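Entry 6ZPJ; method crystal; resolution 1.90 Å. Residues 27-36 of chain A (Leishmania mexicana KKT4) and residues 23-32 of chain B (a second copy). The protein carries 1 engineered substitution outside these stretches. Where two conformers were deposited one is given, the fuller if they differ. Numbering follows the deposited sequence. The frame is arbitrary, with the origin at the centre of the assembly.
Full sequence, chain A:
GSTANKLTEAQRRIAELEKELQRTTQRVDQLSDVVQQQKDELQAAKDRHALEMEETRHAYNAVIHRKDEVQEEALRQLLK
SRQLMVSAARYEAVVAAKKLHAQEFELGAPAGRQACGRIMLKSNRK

Chain A, residues 27-36: RVDQLSDVVQ
Chain B, residues 23-32: RTTQRVDQLS

Both stretches are helical throughout, and each helix continues beyond them in both directions. Phi lies between -55° and -68°, psi between -35° and -51°. Backbone hydrogen bonds run from each N to the O four residues earlier, as from Leu31(B) N to Arg27(B) O at 2.9 Å. The helices run in roughly the same direction, with a signed crossing angle of 24° and a closest axis approach of 9.3 Å. The copies pair in register: CA of Val28(A) lies 5.3 Å from CA of Val28(B), and CA of Leu31(A) lies 6.3 Å from CA of Leu31(B).

The contact is apolar at its centre and buries 438 Å². No direct hydrogen bond crosses it. Both Val28 side chains are t (chi1 164°), and Val28(A) CG2 meets Val28(B) CG2 at 3.4 Å. Val28(A) is a knob among Thr24(B), Arg27(B), Val28(B) and Leu31(B). Both Leu31 side chains are m,t and point toward the partner helix; their CB atoms are 3.9 Å apart. Leu31(B) is the reciprocal knob, among Val28(A), Leu31(A), Ser32(A) and Val35(A). Its CD1 is 3.7 Å from Val28(A) CG1, and its CD2 is 4.2 Å from CG2 of Val35(A), which is t.

The flanks are polar. Ser32(B), m, turns its OG back to Val28(B) O, a hydrogen bond of 2.9 Å within its own helix. Arg27(A) is extended (t,t,t, chi4 104°). The edge of its guanidinium meets Val28(B), with NE 3.8 Å from CG1. One water bridges the helices: it accepts from Arg27(A) NE at 2.8 Å and donates to Ser32(B) OG at 2.7 Å. Arg27(B) adopts m,t,p with chi4 -113°, bringing NH1 to 3.5 Å from Val28(A) CG1.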

# COMPACT_ATOMS: atom_id res chain seq x y z
N ARG A 27 18.14 19.22 -20.31
CA ARG A 27 17.86 17.86 -19.80
C ARG A 27 17.99 17.83 -18.27
O ARG A 27 17.23 17.17 -17.65
CB ARG A 27 18.79 16.86 -20.46
CG ARG A 27 18.60 15.42 -19.99
CD ARG A 27 19.35 14.47 -20.90
NE ARG A 27 19.05 13.07 -20.63
CZ ARG A 27 18.26 12.31 -21.38
NH1 ARG A 27 17.67 12.82 -22.45
NH2 ARG A 27 18.06 11.05 -21.06
N VAL A 28 18.95 18.57 -17.75
CA VAL A 28 19.11 18.66 -16.28
C VAL A 28 17.83 19.22 -15.66
O VAL A 28 17.35 18.73 -14.69
CB VAL A 28 20.33 19.51 -15.91
CG1 VAL A 28 20.31 19.94 -14.46
CG2 VAL A 28 21.63 18.82 -16.25
N ASP A 29 17.33 20.27 -16.30
CA ASP A 29 16.10 20.90 -15.78
C ASP A 29 14.91 19.97 -15.90
O ASP A 29 14.12 19.92 -14.98
CB ASP A 29 15.82 22.18 -16.57
CG ASP A 29 16.43 23.40 -15.94
OD1 ASP A 29 16.22 23.59 -14.73
OD2 ASP A 29 17.11 24.15 -16.65
N GLN A 30 14.78 19.30 -17.03
CA GLN A 30 13.70 18.33 -17.14
C GLN A 30 13.81 17.27 -16.06
O GLN A 30 12.80 16.94 -15.42
CB GLN A 30 13.68 17.69 -18.53
CG GLN A 30 13.33 18.73 -19.60
CD GLN A 30 13.61 18.24 -21.00
OE1 GLN A 30 14.16 17.14 -21.21
NE2 GLN A 30 13.26 19.06 -21.98
N LEU A 31 15.03 16.74 -15.82
CA LEU A 31 15.20 15.71 -14.79
C LEU A 31 14.95 16.29 -13.41
O LEU A 31 14.41 15.61 -12.54
CB LEU A 31 16.61 15.08 -14.85
CG LEU A 31 16.82 14.26 -16.14
CD1 LEU A 31 18.27 13.98 -16.40
CD2 LEU A 31 16.06 12.92 -16.01
N SER A 32 15.43 17.51 -13.16
CA SER A 32 15.21 18.13 -11.87
C SER A 32 13.72 18.27 -11.58
O SER A 32 13.28 18.11 -10.43
CB SER A 32 15.89 19.51 -11.84
OG SER A 32 17.28 19.33 -11.76
N ASP A 33 12.93 18.54 -12.62
CA ASP A 33 11.48 18.64 -12.43
C ASP A 33 10.89 17.29 -12.10
O ASP A 33 10.05 17.19 -11.20
CB ASP A 33 10.81 19.21 -13.68
CG ASP A 33 11.00 20.70 -13.82
OD1 ASP A 33 11.42 21.36 -12.82
OD2 ASP A 33 10.75 21.20 -14.94
N VAL A 34 11.36 16.23 -12.77
CA VAL A 34 10.88 14.88 -12.48
C VAL A 34 11.20 14.49 -11.04
O VAL A 34 10.36 13.89 -10.36
CB VAL A 34 11.47 13.87 -13.48
CG1 VAL A 34 11.02 12.47 -13.11
CG2 VAL A 34 11.02 14.22 -14.90
N VAL A 35 12.40 14.85 -10.56
CA VAL A 35 12.80 14.47 -9.20
C VAL A 35 11.83 15.08 -8.20
O VAL A 35 11.36 14.39 -7.30
CB VAL A 35 14.25 14.90 -8.92
CG1 VAL A 35 14.57 14.67 -7.46
CG2 VAL A 35 15.17 14.02 -9.75
N GLN A 36 11.53 16.37 -8.35
CA GLN A 36 10.62 17.03 -7.40
C GLN A 36 9.20 16.48 -7.49
O GLN A 36 8.55 16.25 -6.46
CB GLN A 36 10.63 18.55 -7.60
CG GLN A 36 11.94 19.26 -7.15
CD GLN A 36 12.49 18.84 -5.76
OE1 GLN A 36 13.57 18.25 -5.67
NE2 GLN A 36 11.77 19.19 -4.67
N ARG B 23 30.87 18.78 -16.79
CA ARG B 23 30.20 19.01 -15.50
C ARG B 23 28.69 18.79 -15.61
O ARG B 23 28.11 18.20 -14.75
CB ARG B 23 30.55 20.44 -15.02
CG ARG B 23 30.15 20.76 -13.58
CD ARG B 23 30.47 22.18 -13.16
NE ARG B 23 29.54 23.12 -13.76
CZ ARG B 23 28.31 23.35 -13.34
NH1 ARG B 23 27.83 22.72 -12.28
NH2 ARG B 23 27.55 24.22 -13.98
N THR B 24 28.07 19.43 -16.61
CA THR B 24 26.59 19.34 -16.74
C THR B 24 26.15 17.91 -17.08
O THR B 24 25.09 17.50 -16.66
CB THR B 24 26.15 20.37 -17.80
OG1 THR B 24 26.67 21.64 -17.41
CG2 THR B 24 24.65 20.46 -17.95
N THR B 25 26.92 17.23 -17.92
CA THR B 25 26.60 15.83 -18.27
C THR B 25 26.72 14.93 -17.05
O THR B 25 25.92 14.10 -16.87
CB THR B 25 27.44 15.31 -19.44
OG1 THR B 25 27.29 16.18 -20.57
CG2 THR B 25 27.10 13.88 -19.81
N GLN B 26 27.73 15.20 -16.25
CA GLN B 26 27.84 14.43 -14.99
C GLN B 26 26.59 14.60 -14.10
O GLN B 26 26.19 13.65 -13.50
CB GLN B 26 29.14 14.79 -14.27
CG GLN B 26 30.37 14.26 -15.00
CD GLN B 26 31.62 15.05 -14.69
OE1 GLN B 26 31.73 15.65 -13.64
NE2 GLN B 26 32.56 15.04 -15.61
N ARG B 27 26.09 15.83 -14.02
CA ARG B 27 24.85 16.06 -13.25
C ARG B 27 23.62 15.37 -13.87
O ARG B 27 22.83 14.91 -13.17
CB ARG B 27 24.64 17.57 -13.14
CG ARG B 27 25.70 18.24 -12.29
CD ARG B 27 25.59 19.74 -12.19
NE ARG B 27 24.31 20.08 -11.60
CZ ARG B 27 23.34 20.70 -12.25
NH1 ARG B 27 23.52 21.05 -13.52
NH2 ARG B 27 22.21 20.96 -11.65
N VAL B 28 23.57 15.34 -15.20
CA VAL B 28 22.46 14.59 -15.86
C VAL B 28 22.43 13.13 -15.35
O VAL B 28 21.41 12.63 -15.03
CB VAL B 28 22.60 14.62 -17.39
CG1 VAL B 28 21.74 13.56 -18.05
CG2 VAL B 28 22.32 16.00 -17.95
N ASP B 29 23.59 12.50 -15.40
CA ASP B 29 23.64 11.07 -14.98
C ASP B 29 23.36 10.91 -13.47
O ASP B 29 22.78 9.92 -13.11
CB ASP B 29 24.92 10.39 -15.45
CG ASP B 29 24.99 10.25 -16.95
OD1 ASP B 29 23.94 9.96 -17.54
OD2 ASP B 29 26.06 10.43 -17.51
N GLN B 30 23.81 11.87 -12.67
CA GLN B 30 23.46 11.80 -11.25
C GLN B 30 21.95 11.93 -11.06
O GLN B 30 21.34 11.17 -10.32
CB GLN B 30 24.20 12.90 -10.47
CG GLN B 30 25.67 12.56 -10.15
CD GLN B 30 25.87 11.80 -8.85
OE1 GLN B 30 24.93 11.63 -8.07
NE2 GLN B 30 27.11 11.31 -8.61
N LEU B 31 21.34 12.90 -11.72
CA LEU B 31 19.90 13.06 -11.63
C LEU B 31 19.15 11.87 -12.22
O LEU B 31 18.09 11.50 -11.70
CB LEU B 31 19.53 14.35 -12.36
CG LEU B 31 19.85 15.61 -11.56
CD1 LEU B 31 19.62 16.86 -12.48
CD2 LEU B 31 18.99 15.69 -10.30
N SER B 32 19.65 11.28 -13.33
CA SER B 32 19.02 10.08 -13.89
C SER B 32 19.01 8.94 -12.89
O SER B 32 18.05 8.16 -12.81
CB SER B 32 19.72 9.63 -15.18
OG SER B 32 19.57 10.64 -16.16
O HOH W 1 19.75 11.03 -18.78